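Local coordinates for SPbeta prophage-derived uncharacterized protein YopX (Bacillus subtilis, PDB 2I2L), which is an all-beta homodimeric protein encoded by the SPbeta prophage, whose biochemical function is unknown, at residues Y5-G10 / W31-L36. Numbering follows the deposited sequence.
Sequences YRVWDG and WTLKRL
Val-7 and Leu-33 meet through their methyl groups where strands of two antiparallel beta sheets cross nearly at right angles, consistent with orthogonal packing of the sheets. Strand 5-8 belongs to a four-stranded sheet with 13-15, 53-60 and 63-65. Strand 31-36 is the middle strand of a three-stranded meander between 21-25 and 41-46. The short strand axes cross at -93° and come within 9.3 Å of each other. No hydrogen bond joins the two segments, so the contact is made by side chains.

Leu-33 carries much of it and can be followed outward. Its CB lies 4.1 Å from CG2 of Val-7. With CG anti to the backbone N (chi1 -178°), the side chain extends from its strand and carries CG and both methyls to Val-7. Both methyls lie against CG2 of Val-7, Leu-33 CD2 at 3.3 Å and Leu-33 CD1 at 3.8 Å. Of the two, CD1 alone goes on to Tyr-5. CD1 of Leu-33 lies 3.7 Å from OH of Tyr-5. CE2 of Tyr-5 is 4.1 Å from the same CD1 of Leu-33. This branch sits at the edge of the phenol ring, near its plane, and not over a face.

All four touching residues are buried. Leu-54 and Trp-56 of strand 53-60 pack on Trp-31 and Tyr-5, respectively, and His-14 touches both Val-7 and Leu-33. Ile-25 of the second subunit packs on Tyr-5, so the Tyr-5 side of the contact also meets the dimer partner.

Val-7 divides its methyls between two partners. Val-7 and Trp-31 approach from opposite directions. The edge of the indole is turned to its own strand, with the backbone N of Leu-33 in the ring plane. While CG2 of Val-7 faces Leu-33, CG1 of Val-7 lies over one face of the Trp-31 indole, 4.2 Å from CZ3.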
loop_
_atom_site.group_PDB
_atom_site.type_symbol
_atom_site.label_atom_id
_atom_site.label_comp_id
_atom_site.label_asym_id
_atom_site.label_seq_id
_atom_site.Cartn_x
_atom_site.Cartn_y
_atom_site.Cartn_z
ATOM N N TYR B 5 1.428 -5.800 7.460
ATOM C CA TYR B 5 0.859 -4.649 8.146
ATOM C C TYR B 5 1.248 -4.766 9.615
ATOM O O TYR B 5 1.746 -5.811 10.058
ATOM C CB TYR B 5 -0.675 -4.613 8.013
ATOM C CG TYR B 5 -1.389 -5.630 8.864
ATOM C CD1 TYR B 5 -1.659 -6.897 8.375
ATOM C CD2 TYR B 5 -1.700 -5.355 10.201
ATOM C CE1 TYR B 5 -2.211 -7.882 9.192
ATOM C CE2 TYR B 5 -2.243 -6.324 11.027
ATOM C CZ TYR B 5 -2.494 -7.593 10.518
ATOM O OH TYR B 5 -2.976 -8.601 11.333
ATOM N N ARG B 6 1.038 -3.678 10.347
ATOM C CA ARG B 6 1.305 -3.610 11.782
ATOM C C ARG B 6 0.291 -2.624 12.361
ATOM O O ARG B 6 -0.071 -1.642 11.713
ATOM C CB ARG B 6 2.741 -3.120 12.065
ATOM C CG ARG B 6 3.162 -1.926 11.224
ATOM C CD ARG B 6 3.866 -0.832 12.018
ATOM N NE ARG B 6 5.325 -0.907 11.960
ATOM C CZ ARG B 6 6.114 0.132 11.676
ATOM N NH1 ARG B 6 5.595 1.332 11.421
ATOM N NH2 ARG B 6 7.432 -0.029 11.642
ATOM N N VAL B 7 -0.202 -2.901 13.560
ATOM C CA VAL B 7 -1.142 -1.988 14.189
ATOM C C VAL B 7 -0.652 -1.579 15.557
ATOM O O VAL B 7 -0.166 -2.400 16.340
ATOM C CB VAL B 7 -2.550 -2.592 14.357
ATOM C CG1 VAL B 7 -3.214 -2.767 13.016
ATOM C CG2 VAL B 7 -2.457 -3.901 15.070
ATOM N N TRP B 8 -0.760 -0.285 15.816
ATOM C CA TRP B 8 -0.390 0.291 17.095
ATOM C C TRP B 8 -1.741 0.359 17.801
ATOM O O TRP B 8 -2.665 1.005 17.300
ATOM C CB TRP B 8 0.169 1.691 16.879
ATOM C CG TRP B 8 0.531 2.414 18.131
ATOM C CD1 TRP B 8 0.026 3.609 18.561
ATOM C CD2 TRP B 8 1.545 2.049 19.071
ATOM N NE1 TRP B 8 0.671 4.018 19.705
ATOM C CE2 TRP B 8 1.614 3.078 20.041
ATOM C CE3 TRP B 8 2.416 0.952 19.190
ATOM C CZ2 TRP B 8 2.508 3.050 21.110
ATOM C CZ3 TRP B 8 3.311 0.925 20.261
ATOM C CH2 TRP B 8 3.348 1.970 21.202
ATOM N N ASP B 9 -1.873 -0.327 18.934
ATOM C CA ASP B 9 -3.133 -0.343 19.664
ATOM C C ASP B 9 -3.160 0.690 20.778
ATOM O O ASP B 9 -4.063 0.670 21.614
ATOM C CB ASP B 9 -3.373 -1.713 20.277
ATOM C CG ASP B 9 -2.414 -2.013 21.401
ATOM O OD1 ASP B 9 -2.588 -3.049 22.076
ATOM O OD2 ASP B 9 -1.480 -1.210 21.610
ATOM N N GLY B 10 -2.171 1.581 20.795
ATOM C CA GLY B 10 -2.109 2.609 21.823
ATOM C C GLY B 10 -0.963 2.395 22.801
ATOM O O GLY B 10 -0.290 3.344 23.203
ATOM N N TRP B 31 -11.572 -1.135 10.351
ATOM C CA TRP B 31 -10.756 -2.321 10.498
ATOM C C TRP B 31 -10.754 -2.726 11.957
ATOM O O TRP B 31 -11.090 -1.927 12.832
ATOM C CB TRP B 31 -9.329 -2.072 10.011
ATOM C CG TRP B 31 -8.606 -0.971 10.714
ATOM C CD1 TRP B 31 -8.356 0.273 10.233
ATOM C CD2 TRP B 31 -7.968 -1.043 11.992
ATOM N NE1 TRP B 31 -7.594 0.979 11.120
ATOM C CE2 TRP B 31 -7.338 0.199 12.209
ATOM C CE3 TRP B 31 -7.865 -2.040 12.977
ATOM C CZ2 TRP B 31 -6.608 0.480 13.365
ATOM C CZ3 TRP B 31 -7.135 -1.767 14.138
ATOM C CH2 TRP B 31 -6.513 -0.512 14.321
ATOM N N THR B 32 -10.380 -3.970 12.223
ATOM C CA THR B 32 -10.349 -4.474 13.587
ATOM C C THR B 32 -9.293 -5.544 13.752
ATOM O O THR B 32 -9.297 -6.541 13.035
ATOM C CB THR B 32 -11.677 -5.110 13.963
ATOM O OG1 THR B 32 -12.725 -4.141 13.846
ATOM C CG2 THR B 32 -11.609 -5.654 15.379
ATOM N N LEU B 33 -8.392 -5.356 14.701
ATOM C CA LEU B 33 -7.375 -6.358 14.919
ATOM C C LEU B 33 -7.936 -7.420 15.855
ATOM O O LEU B 33 -8.240 -7.130 17.005
ATOM C CB LEU B 33 -6.131 -5.744 15.542
ATOM C CG LEU B 33 -5.039 -6.793 15.732
ATOM C CD1 LEU B 33 -4.413 -7.133 14.384
ATOM C CD2 LEU B 33 -3.983 -6.273 16.695
ATOM N N LYS B 34 -8.098 -8.642 15.355
ATOM C CA LYS B 34 -8.599 -9.738 16.177
ATOM C C LYS B 34 -7.418 -10.636 16.547
ATOM O O LYS B 34 -6.340 -10.525 15.960
ATOM C CB LYS B 34 -9.637 -10.573 15.417
ATOM C CG LYS B 34 -10.870 -9.816 14.940
ATOM C CD LYS B 34 -11.635 -9.192 16.094
ATOM C CE LYS B 34 -13.043 -8.780 15.674
ATOM N NZ LYS B 34 -13.936 -9.958 15.491
ATOM N N ARG B 35 -7.631 -11.515 17.524
ATOM C CA ARG B 35 -6.614 -12.454 17.980
ATOM C C ARG B 35 -7.303 -13.722 18.480
ATOM O O ARG B 35 -8.197 -13.670 19.326
ATOM C CB ARG B 35 -5.781 -11.835 19.103
ATOM C CG ARG B 35 -4.907 -12.839 19.844
ATOM C CD ARG B 35 -4.374 -12.278 21.171
ATOM N NE ARG B 35 -3.256 -11.351 21.000
ATOM C CZ ARG B 35 -2.052 -11.700 20.545
ATOM N NH1 ARG B 35 -1.795 -12.961 20.210
ATOM N NH2 ARG B 35 -1.098 -10.783 20.416
ATOM N N LEU B 36 -6.886 -14.861 17.943
ATOM C CA LEU B 36 -7.455 -16.148 18.319
ATOM C C LEU B 36 -6.721 -16.716 19.535
ATOM O O LEU B 36 -5.517 -16.988 19.482
ATOM C CB LEU B 36 -7.365 -17.109 17.130
ATOM C CG LEU B 36 -8.243 -18.357 17.174
ATOM C CD1 LEU B 36 -7.771 -19.247 18.293
ATOM C CD2 LEU B 36 -9.698 -17.972 17.371
#